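Local coordinates for HpcH/HpaI aldolase (Desulfitobacterium hafniense, PDB 3QZ6), which belongs to the HpcH/HpaI aldolase/citrate lyase family and folds as a TIM barrel, paired with a second copy of itself in the assembly, at residues Tyr40-Glu46 against Val67-Ile73; Thr51-Ile55 against Ala79-Leu84; Gly18-Val24 against Leu233-Val239. All blocks are in the same frame, centred on the assembly; numbering follows the deposited sequence.

Interaction 1 (Tyr40-Glu46 against Val67-Ile73)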
loop_
_atom_site.group_PDB
_atom_site.type_symbol
_atom_site.label_atom_id
_atom_site.label_comp_id
_atom_site.label_asym_id
_atom_site.label_seq_id
_atom_site.Cartn_x
_atom_site.Cartn_y
_atom_site.Cartn_z
ATOM N N TYR A 40 -3.444 4.412 -15.696
ATOM C CA TYR A 40 -4.578 4.914 -14.928
ATOM C C TYR A 40 -4.807 4.040 -13.701
ATOM O O TYR A 40 -4.198 2.982 -13.554
ATOM C CB TYR A 40 -5.851 4.942 -15.793
ATOM C CG TYR A 40 -6.405 3.564 -16.122
ATOM C CD1 TYR A 40 -7.441 3.003 -15.369
ATOM C CD2 TYR A 40 -5.889 2.820 -17.180
ATOM C CE1 TYR A 40 -7.940 1.741 -15.659
ATOM C CE2 TYR A 40 -6.379 1.563 -17.475
ATOM C CZ TYR A 40 -7.407 1.029 -16.715
ATOM O OH TYR A 40 -7.893 -0.221 -17.018
ATOM N N PHE A 41 -5.667 4.497 -12.801
ATOM C CA PHE A 41 -6.155 3.626 -11.750
ATOM C C PHE A 41 -7.569 4.033 -11.415
ATOM O O PHE A 41 -8.014 5.128 -11.770
ATOM C CB PHE A 41 -5.251 3.654 -10.501
ATOM C CG PHE A 41 -5.131 5.008 -9.864
ATOM C CD1 PHE A 41 -6.030 5.413 -8.886
ATOM C CD2 PHE A 41 -4.108 5.873 -10.238
ATOM C CE1 PHE A 41 -5.911 6.658 -8.287
ATOM C CE2 PHE A 41 -3.977 7.118 -9.654
ATOM C CZ PHE A 41 -4.867 7.515 -8.667
ATOM N N ILE A 42 -8.288 3.140 -10.749
ATOM C CA ILE A 42 -9.694 3.382 -10.494
ATOM C C ILE A 42 -9.927 3.408 -9.005
ATOM O O ILE A 42 -9.665 2.426 -8.314
ATOM C CB ILE A 42 -10.580 2.299 -11.131
ATOM C CG1 ILE A 42 -10.210 2.110 -12.612
ATOM C CG2 ILE A 42 -12.065 2.650 -10.952
ATOM C CD1 ILE A 42 -11.240 1.302 -13.398
ATOM N N VAL A 43 -10.398 4.543 -8.506
ATOM C CA VAL A 43 -10.688 4.663 -7.088
ATOM C C VAL A 43 -12.020 3.972 -6.815
ATOM O O VAL A 43 -13.021 4.274 -7.468
ATOM C CB VAL A 43 -10.760 6.138 -6.650
ATOM C CG1 VAL A 43 -11.088 6.231 -5.152
ATOM C CG2 VAL A 43 -9.422 6.847 -6.965
ATOM N N ASP A 44 -12.035 3.045 -5.862
ATOM C CA ASP A 44 -13.256 2.296 -5.567
ATOM C C ASP A 44 -14.154 3.016 -4.557
ATOM O O ASP A 44 -14.033 2.793 -3.357
ATOM C CB ASP A 44 -12.917 0.908 -5.039
ATOM C CG ASP A 44 -14.082 -0.071 -5.194
ATOM O OD1 ASP A 44 -15.210 0.402 -5.435
ATOM O OD2 ASP A 44 -13.869 -1.296 -5.077
ATOM N N CYS A 45 -15.051 3.878 -5.033
ATOM C CA CYS A 45 -15.992 4.544 -4.135
ATOM C C CYS A 45 -17.266 3.735 -3.958
ATOM O O CYS A 45 -18.173 4.139 -3.234
ATOM C CB CYS A 45 -16.363 5.948 -4.635
ATOM S SG CYS A 45 -15.088 7.183 -4.344
ATOM N N GLU A 46 -17.357 2.610 -4.641
ATOM C CA GLU A 46 -18.497 1.727 -4.439
ATOM C C GLU A 46 -18.306 0.871 -3.192
ATOM O O GLU A 46 -19.233 0.689 -2.402
ATOM C CB GLU A 46 -18.714 0.829 -5.662
ATOM C CG GLU A 46 -19.868 -0.149 -5.492
ATOM C CD GLU A 46 -20.100 -0.994 -6.729
ATOM O OE1 GLU A 46 -19.131 -1.210 -7.493
ATOM O OE2 GLU A 46 -21.251 -1.427 -6.944
ATOM N N VAL A 67 -0.870 10.456 -15.152
ATOM C CA VAL A 67 -1.676 9.285 -14.815
ATOM C C VAL A 67 -3.144 9.722 -14.752
ATOM O O VAL A 67 -3.457 10.798 -14.228
ATOM C CB VAL A 67 -1.227 8.685 -13.454
ATOM C CG1 VAL A 67 -2.077 7.480 -13.072
ATOM C CG2 VAL A 67 0.253 8.295 -13.513
ATOM N N SER A 68 -4.038 8.908 -15.308
ATOM C CA SER A 68 -5.454 9.247 -15.311
ATOM C C SER A 68 -6.160 8.616 -14.114
ATOM O O SER A 68 -5.917 7.459 -13.786
ATOM C CB SER A 68 -6.115 8.746 -16.600
ATOM O OG SER A 68 -5.506 9.308 -17.748
ATOM N N VAL A 69 -7.051 9.367 -13.479
ATOM C CA VAL A 69 -7.788 8.850 -12.332
ATOM C C VAL A 69 -9.238 8.624 -12.739
ATOM O O VAL A 69 -9.910 9.558 -13.166
ATOM C CB VAL A 69 -7.744 9.839 -11.148
ATOM C CG1 VAL A 69 -8.503 9.284 -9.940
ATOM C CG2 VAL A 69 -6.276 10.174 -10.768
ATOM N N LEU A 70 -9.713 7.385 -12.639
ATOM C CA LEU A 70 -11.136 7.113 -12.849
ATOM C C LEU A 70 -11.739 6.802 -11.494
ATOM O O LEU A 70 -11.019 6.441 -10.571
ATOM C CB LEU A 70 -11.344 5.920 -13.784
ATOM C CG LEU A 70 -10.672 6.007 -15.159
ATOM C CD1 LEU A 70 -10.964 4.737 -15.954
ATOM C CD2 LEU A 70 -11.153 7.244 -15.929
ATOM N N VAL A 71 -13.053 6.930 -11.373
ATOM C CA VAL A 71 -13.716 6.588 -10.123
ATOM C C VAL A 71 -14.876 5.625 -10.375
ATOM O O VAL A 71 -15.665 5.818 -11.293
ATOM C CB VAL A 71 -14.249 7.834 -9.403
ATOM C CG1 VAL A 71 -14.818 7.446 -8.023
ATOM C CG2 VAL A 71 -13.140 8.888 -9.245
ATOM N N ARG A 72 -14.965 4.585 -9.553
ATOM C CA ARG A 72 -16.109 3.684 -9.577
ATOM C C ARG A 72 -17.097 4.238 -8.556
ATOM O O ARG A 72 -16.846 4.192 -7.353
ATOM C CB ARG A 72 -15.659 2.279 -9.182
ATOM C CG ARG A 72 -16.763 1.232 -9.064
ATOM C CD ARG A 72 -16.236 0.070 -8.214
ATOM N NE ARG A 72 -16.315 -1.191 -8.918
ATOM C CZ ARG A 72 -15.621 -2.280 -8.605
ATOM N NH1 ARG A 72 -14.768 -2.276 -7.591
ATOM N NH2 ARG A 72 -15.780 -3.381 -9.323
ATOM N N ILE A 73 -18.201 4.796 -9.033
ATOM C CA ILE A 73 -19.141 5.466 -8.147
ATOM C C ILE A 73 -20.274 4.526 -7.760
ATOM O O ILE A 73 -20.626 3.638 -8.515
ATOM C CB ILE A 73 -19.684 6.743 -8.790
ATOM C CG1 ILE A 73 -20.318 6.436 -10.156
ATOM C CG2 ILE A 73 -18.551 7.785 -8.903
ATOM C CD1 ILE A 73 -20.827 7.689 -10.885
#
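Val67 opens the contact with its CG1 methyl, 3.8 Å from CD2 of Phe41. The Phe41 side chain stands with CG between the backbone N and the carbonyl carbon (chi1 61°), and this turns the ring toward the 67-73 segment. Ser68 begins the parallel pairing of the two strands. Its O accepts from Phe41 N, while its hydroxyl bonds to Glu90, just before strand 91-94. Val69 lies beside Phe41, and both point the same way. Its CG2 is 3.7 Å from Phe41 CZ, and its other methyl, CG1, meets Val43 CG2 at 4.0 Å. Val69 and Val43 pack on helix 52-65.

Leu70 is gripped by both backbone atoms, its N giving to Phe41 O and its O accepting from Val43 N. Its side chain turns to the barrel interior, where CD1 sits 4.0 Å from CD1 of Tyr40. Ile42 joins them on that face. Val71 is back on the helix side, with CG1 3.7 Å from Cys45 SG.

Arg72 continues the pairing through its N to Val43 O. Its chain leaves alongside Asp44 and bends at chi3 (-123°). NH1 meets Asp44 OD2 edge-on at 2.8 Å, in a salt bridge whose hydrogen bond is weak, the N-H...O angle being only 127°. Glu46 OE1 lies 3.2 Å from Arg72 NE but well out of the guanidinium plane, so the attraction is one of charges alone. Asn22 also donates to Asp44 OD2, and Gln149 takes NH2 of Arg72.

The chemistry therefore changes along the strands. Mostly apolar side chains line both faces of the earlier part. At the C-terminal end, where TIM barrels keep their active sites, two carboxylates and an amide oxygen hold the guanidinium in place.

Interaction 2 (Thr51-Ile55 against Ala79-Leu84)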
loop_
_atom_site.group_PDB
_atom_site.type_symbol
_atom_site.label_atom_id
_atom_site.label_comp_id
_atom_site.label_asym_id
_atom_site.label_seq_id
_atom_site.Cartn_x
_atom_site.Cartn_y
_atom_site.Cartn_z
ATOM N N THR A 51 -13.050 9.779 0.384
ATOM C CA THR A 51 -13.795 11.043 0.351
ATOM C C THR A 51 -13.449 11.831 -0.910
ATOM O O THR A 51 -12.462 11.535 -1.590
ATOM C CB THR A 51 -13.434 11.915 1.542
ATOM O OG1 THR A 51 -12.071 12.346 1.393
ATOM C CG2 THR A 51 -13.600 11.135 2.854
ATOM N N PHE A 52 -14.239 12.845 -1.234
ATOM C CA PHE A 52 -13.911 13.623 -2.413
ATOM C C PHE A 52 -12.618 14.432 -2.229
ATOM O O PHE A 52 -11.914 14.691 -3.209
ATOM C CB PHE A 52 -15.089 14.509 -2.851
ATOM C CG PHE A 52 -16.220 13.727 -3.468
ATOM C CD1 PHE A 52 -16.221 12.329 -3.408
ATOM C CD2 PHE A 52 -17.262 14.360 -4.120
ATOM C CE1 PHE A 52 -17.247 11.583 -3.970
ATOM C CE2 PHE A 52 -18.307 13.619 -4.686
ATOM C CZ PHE A 52 -18.294 12.233 -4.614
ATOM N N ARG A 53 -12.322 14.837 -0.989
ATOM C CA ARG A 53 -11.047 15.495 -0.698
ATOM C C ARG A 53 -9.871 14.546 -0.983
ATOM O O ARG A 53 -8.870 14.932 -1.611
ATOM C CB ARG A 53 -10.997 16.003 0.752
ATOM C CG ARG A 53 -9.647 16.669 1.147
ATOM C CD ARG A 53 -9.416 17.939 0.314
ATOM N NE ARG A 53 -10.439 18.936 0.619
ATOM C CZ ARG A 53 -10.740 19.979 -0.148
ATOM N NH1 ARG A 53 -10.105 20.179 -1.299
ATOM N NH2 ARG A 53 -11.693 20.820 0.234
ATOM N N GLU A 54 -9.976 13.305 -0.524
ATOM C CA GLU A 54 -8.909 12.334 -0.797
ATOM C C GLU A 54 -8.695 12.173 -2.298
ATOM O O GLU A 54 -7.557 12.046 -2.775
ATOM C CB GLU A 54 -9.212 10.981 -0.154
ATOM C CG GLU A 54 -9.065 10.993 1.372
ATOM C CD GLU A 54 -9.674 9.755 2.019
ATOM O OE1 GLU A 54 -10.274 8.935 1.293
ATOM O OE2 GLU A 54 -9.553 9.601 3.248
ATOM N N ILE A 55 -9.792 12.184 -3.046
ATOM C CA ILE A 55 -9.707 12.032 -4.488
ATOM C C ILE A 55 -9.034 13.255 -5.098
ATOM O O ILE A 55 -8.167 13.119 -5.943
ATOM C CB ILE A 55 -11.084 11.748 -5.100
ATOM C CG1 ILE A 55 -11.517 10.334 -4.696
ATOM C CG2 ILE A 55 -11.031 11.874 -6.636
ATOM C CD1 ILE A 55 -12.979 9.994 -4.994
ATOM N N ALA A 79 -24.398 14.767 -7.710
ATOM C CA ALA A 79 -23.404 14.923 -6.643
ATOM C C ALA A 79 -22.116 14.167 -6.977
ATOM O O ALA A 79 -21.016 14.697 -6.805
ATOM C CB ALA A 79 -23.962 14.456 -5.303
ATOM N N HIS A 80 -22.236 12.933 -7.466
ATOM C CA HIS A 80 -21.024 12.177 -7.808
ATOM C C HIS A 80 -20.411 12.647 -9.116
ATOM O O HIS A 80 -19.220 12.947 -9.184
ATOM C CB HIS A 80 -21.303 10.677 -7.871
ATOM C CG HIS A 80 -21.542 10.072 -6.523
ATOM N ND1 HIS A 80 -22.773 10.101 -5.901
ATOM C CD2 HIS A 80 -20.693 9.472 -5.653
ATOM C CE1 HIS A 80 -22.681 9.512 -4.721
ATOM N NE2 HIS A 80 -21.430 9.126 -4.544
ATOM N N VAL A 81 -21.226 12.715 -10.159
ATOM C CA VAL A 81 -20.681 12.958 -11.487
ATOM C C VAL A 81 -20.134 14.373 -11.659
ATOM O O VAL A 81 -19.013 14.560 -12.120
ATOM C CB VAL A 81 -21.720 12.642 -12.584
ATOM C CG1 VAL A 81 -21.183 13.058 -13.942
ATOM C CG2 VAL A 81 -22.057 11.137 -12.555
ATOM N N GLN A 82 -20.927 15.371 -11.288
ATOM C CA GLN A 82 -20.501 16.754 -11.457
ATOM C C GLN A 82 -19.239 17.043 -10.637
ATOM O O GLN A 82 -18.261 17.573 -11.158
ATOM C CB GLN A 82 -21.623 17.719 -11.050
ATOM C CG GLN A 82 -21.230 19.189 -11.129
ATOM C CD GLN A 82 -21.333 19.729 -12.546
ATOM O OE1 GLN A 82 -22.299 19.448 -13.254
ATOM N NE2 GLN A 82 -20.332 20.485 -12.972
ATOM N N ARG A 83 -19.256 16.696 -9.355
ATOM C CA ARG A 83 -18.133 17.048 -8.487
ATOM C C ARG A 83 -16.849 16.339 -8.896
ATOM O O ARG A 83 -15.778 16.943 -8.906
ATOM C CB ARG A 83 -18.445 16.742 -7.019
ATOM C CG ARG A 83 -19.671 17.493 -6.466
ATOM C CD ARG A 83 -19.865 17.171 -4.977
ATOM N NE ARG A 83 -18.860 17.853 -4.156
ATOM C CZ ARG A 83 -18.806 17.796 -2.830
ATOM N NH1 ARG A 83 -19.683 17.046 -2.157
ATOM N NH2 ARG A 83 -17.864 18.479 -2.178
ATOM N N LEU A 84 -16.944 15.050 -9.205
ATOM C CA LEU A 84 -15.731 14.295 -9.473
ATOM C C LEU A 84 -15.079 14.734 -10.776
ATOM O O LEU A 84 -13.857 14.785 -10.858
ATOM C CB LEU A 84 -15.985 12.781 -9.454
ATOM C CG LEU A 84 -16.287 12.219 -8.053
ATOM C CD1 LEU A 84 -16.774 10.778 -8.141
ATOM C CD2 LEU A 84 -15.069 12.337 -7.129
#
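Phe52 is the knob of this contact. It fits into a hole made by Ala79, His80, Arg83 and Leu84 on helix 78-87. CB leaves the first turn of helix 52-65 toward that helix, with CG anti to the carbonyl carbon. At CG the ring comes under Leu84, whose CD2 methyl is 4.1 Å away. CD1 and CE1 share the same methyl. It stands almost exactly over the ring centre, 3.8 Å from Leu84 CD2 to the Phe52 centroid and 9° off the normal, a clean CH-pi contact.

The other side of the rim meets Arg83. Phe52 CD2 is 3.8 Å from Arg83 NE and lies over one face of the guanidinium. The ring and guanidinium planes are 67° apart, so the charge sits at the ring edge and the two groups do not stack. CE2 is next, 3.6 Å from the backbone O of Ala79, which lies near the ring plane. The tip, CZ, is 3.8 Å from CD2 of His80. Here the Phe52 edge is directed toward the imidazole face, an offset edge-to-face pair with planes at 73°. His80 ND1 bonds to Asp77, which helps fix that imidazole.

Ile55, one turn on, adds its CD1 at 3.8 Å from Leu84 CD2. That one methyl thus serves both residues. Thr51 and Glu54 form a capping box at the start of helix 52-65, each side chain accepting from the other's backbone N.

No hydrogen bond crosses between the segments. The two helices are neighbours on the outside of the barrel. Phe52 bridges them near the surface, and Leu84 continues inward to Ile73 and to Phe92 of strand 91-94.

Interaction 3 (Gly18-Val24 against Leu233-Val239); sequences GTMLNLV and LLWSGDV
Asp238 reaches across to the backbone of Asn22, Leu23 and Val24 at the seam where the first and last strands close the TIM barrel. Strands 18-21 and 233-237 run parallel here. Their register slips by one residue between Gly18 and Met20, a beta bulge. Past it, Met20 O accepts from Asp238 N.

The Asp238 carboxylate is turned toward the loop after strand 16-21. With chi1 at 60°, CG is tucked over the backbone, which brings both oxygens to the row of N-H groups. OD1 takes Asn22 N at 2.9 Å, on the syn side but tilted out of the carboxylate plane. OD2 takes two donors. Leu23 N, 2.9 Å from OD2, meets its syn lone pair, while Val24 N comes nearly along the C-O axis of Asp238 at 2.8 Å from OD2. Three bonds thus fix the loop, and the Val24 side chain is about 4 Å from a bound zinc ion. The Asp238 and Val24 side chains run past each other in opposite directions.

Thr19 bonds at the bulge. Its hydroxyl is anti to the backbone N (chi1 -159°), and OG1 gives a short 2.6 Å bond to Trp235 O. On the barrel interior, Met20, present as selenomethionine, bends so that SE lies 3.8 Å from Leu234 CD2.

Trp235 and Ser236 serve the dimer. The Trp235 ring has Ser236 CB over one face, and it stacks with Tyr245 of the second subunit. Ser236 OG bonds to the hydroxyl of that same tyrosine.

A water lies 2.7 Å from both Asn22 OD1 and Asp238 OD1. Close by, the CG2 methyl of Val239 rests 3.6 Å from Leu23 CB.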
loop_
_atom_site.group_PDB
_atom_site.type_symbol
_atom_site.label_atom_id
_atom_site.label_comp_id
_atom_site.label_asym_id
_atom_site.label_seq_id
_atom_site.Cartn_x
_atom_site.Cartn_y
_atom_site.Cartn_z
ATOM N N GLY A 18 -4.234 -0.386 -16.069
ATOM C CA GLY A 18 -4.660 0.254 -14.839
ATOM C C GLY A 18 -4.814 -0.760 -13.724
ATOM O O GLY A 18 -4.695 -1.970 -13.941
ATOM N N THR A 19 -5.080 -0.269 -12.522
ATOM C CA THR A 19 -5.297 -1.146 -11.387
ATOM C C THR A 19 -6.361 -0.526 -10.485
ATOM O O THR A 19 -6.683 0.660 -10.621
ATOM C CB THR A 19 -3.973 -1.390 -10.630
ATOM O OG1 THR A 19 -4.068 -2.591 -9.863
ATOM C CG2 THR A 19 -3.629 -0.207 -9.713
HETATM N N MSE A 20 -6.922 -1.323 -9.576
HETATM C CA MSE A 20 -7.905 -0.816 -8.624
HETATM C C MSE A 20 -7.205 -0.193 -7.408
HETATM O O MSE A 20 -6.142 -0.659 -6.995
HETATM C CB MSE A 20 -8.816 -1.948 -8.138
HETATM C CG MSE A 20 -9.682 -2.597 -9.220
HETATM SE SE MSE A 20 -10.968 -1.329 -9.925
HETATM C CE MSE A 20 -11.740 -0.696 -8.222
ATOM N N LEU A 21 -7.809 0.851 -6.836
ATOM C CA LEU A 21 -7.321 1.449 -5.602
ATOM C C LEU A 21 -8.415 1.346 -4.533
ATOM O O LEU A 21 -9.453 1.999 -4.652
ATOM C CB LEU A 21 -6.954 2.927 -5.827
ATOM C CG LEU A 21 -6.183 3.579 -4.669
ATOM C CD1 LEU A 21 -4.722 3.124 -4.716
ATOM C CD2 LEU A 21 -6.278 5.111 -4.687
ATOM N N ASN A 22 -8.188 0.529 -3.499
ATOM C CA ASN A 22 -9.193 0.308 -2.457
ATOM C C ASN A 22 -8.756 0.709 -1.058
ATOM O O ASN A 22 -9.603 1.013 -0.205
ATOM C CB ASN A 22 -9.618 -1.175 -2.401
ATOM C CG ASN A 22 -10.473 -1.580 -3.574
ATOM O OD1 ASN A 22 -9.962 -1.831 -4.665
ATOM N ND2 ASN A 22 -11.787 -1.644 -3.362
ATOM N N LEU A 23 -7.446 0.672 -0.809
ATOM C CA LEU A 23 -6.920 0.927 0.527
ATOM C C LEU A 23 -6.145 2.239 0.624
ATOM O O LEU A 23 -6.481 3.127 1.418
ATOM C CB LEU A 23 -5.985 -0.227 0.958
ATOM C CG LEU A 23 -5.205 -0.014 2.269
ATOM C CD1 LEU A 23 -6.029 -0.515 3.439
ATOM C CD2 LEU A 23 -3.820 -0.721 2.258
ATOM N N VAL A 24 -5.081 2.351 -0.161
ATOM C CA VAL A 24 -4.135 3.454 0.018
ATOM C C VAL A 24 -4.791 4.790 -0.327
ATOM O O VAL A 24 -5.484 4.896 -1.350
ATOM C CB VAL A 24 -2.862 3.231 -0.826
ATOM C CG1 VAL A 24 -1.850 4.388 -0.611
ATOM C CG2 VAL A 24 -2.224 1.869 -0.467
ATOM N N LEU A 233 -7.146 -2.456 -20.034
ATOM C CA LEU A 233 -6.707 -3.601 -19.251
ATOM C C LEU A 233 -6.607 -3.208 -17.787
ATOM O O LEU A 233 -5.848 -2.310 -17.437
ATOM C CB LEU A 233 -5.353 -4.095 -19.761
ATOM C CG LEU A 233 -5.314 -4.312 -21.277
ATOM C CD1 LEU A 233 -3.901 -4.668 -21.741
ATOM C CD2 LEU A 233 -6.321 -5.385 -21.695
ATOM N N LEU A 234 -7.376 -3.895 -16.945
ATOM C CA LEU A 234 -7.466 -3.584 -15.524
ATOM C C LEU A 234 -7.016 -4.794 -14.714
ATOM O O LEU A 234 -7.682 -5.826 -14.712
ATOM C CB LEU A 234 -8.915 -3.245 -15.169
ATOM C CG LEU A 234 -9.155 -2.814 -13.721
ATOM C CD1 LEU A 234 -8.358 -1.559 -13.425
ATOM C CD2 LEU A 234 -10.650 -2.574 -13.460
ATOM N N TRP A 235 -5.891 -4.670 -14.021
ATOM C CA TRP A 235 -5.292 -5.821 -13.343
ATOM C C TRP A 235 -5.122 -5.596 -11.847
ATOM O O TRP A 235 -4.470 -4.639 -11.421
ATOM C CB TRP A 235 -3.933 -6.174 -13.970
ATOM C CG TRP A 235 -3.137 -7.120 -13.116
ATOM C CD1 TRP A 235 -3.399 -8.442 -12.893
ATOM C CD2 TRP A 235 -1.963 -6.811 -12.360
ATOM N NE1 TRP A 235 -2.462 -8.970 -12.035
ATOM C CE2 TRP A 235 -1.571 -7.988 -11.696
ATOM C CE3 TRP A 235 -1.207 -5.653 -12.177
ATOM C CZ2 TRP A 235 -0.460 -8.034 -10.861
ATOM C CZ3 TRP A 235 -0.101 -5.708 -11.347
ATOM C CH2 TRP A 235 0.263 -6.887 -10.711
ATOM N N SER A 236 -5.722 -6.477 -11.057
ATOM C CA SER A 236 -5.482 -6.527 -9.611
ATOM C C SER A 236 -5.750 -5.195 -8.902
ATOM O O SER A 236 -6.670 -4.453 -9.267
ATOM C CB SER A 236 -4.051 -7.021 -9.333
ATOM O OG SER A 236 -3.874 -7.340 -7.960
ATOM N N GLY A 237 -4.953 -4.882 -7.885
ATOM C CA GLY A 237 -5.191 -3.671 -7.111
ATOM C C GLY A 237 -4.228 -3.554 -5.946
ATOM O O GLY A 237 -3.490 -4.497 -5.662
ATOM N N ASP A 238 -4.240 -2.413 -5.262
ATOM C CA ASP A 238 -3.286 -2.171 -4.184
ATOM C C ASP A 238 -3.411 -3.191 -3.055
ATOM O O ASP A 238 -2.408 -3.679 -2.531
ATOM C CB ASP A 238 -3.423 -0.739 -3.634
ATOM C CG ASP A 238 -4.814 -0.451 -3.080
ATOM O OD1 ASP A 238 -5.805 -1.070 -3.544
ATOM O OD2 ASP A 238 -4.921 0.404 -2.178
ATOM N N VAL A 239 -4.636 -3.505 -2.666
ATOM C CA VAL A 239 -4.837 -4.476 -1.595
ATOM C C VAL A 239 -4.252 -5.846 -1.948
ATOM O O VAL A 239 -3.543 -6.440 -1.145
ATOM C CB VAL A 239 -6.332 -4.626 -1.234
ATOM C CG1 VAL A 239 -6.516 -5.754 -0.234
ATOM C CG2 VAL A 239 -6.873 -3.306 -0.649
HETATM O O HOH W 1 -7.485 -2.782 -4.705
#

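In the fold
Interactions 1 and 3 lie in the same eight-stranded barrel sheet. Strand 16-21 pairs with strand 40-44 on one side and strand 232-237 on the other, so strands 232-237, 16-21, 40-44 and 68-72 run on as neighbours. The centres of interactions 1 and 3 are about 9 Å apart. Interaction 2 is centred in the helical layer outside, about 11 Å from interaction 1 and about 19 Å from interaction 3, which it does not touch. Along the chain, interactions 1 and 2 alternate. Both nest within the long loop that interaction 3 closes. Cys45 and Ile73 pack on Ile55 and Leu84, joining sheet to helices. Interaction 3 closes the barrel; interactions 1 and 2 join its early beta-alpha units.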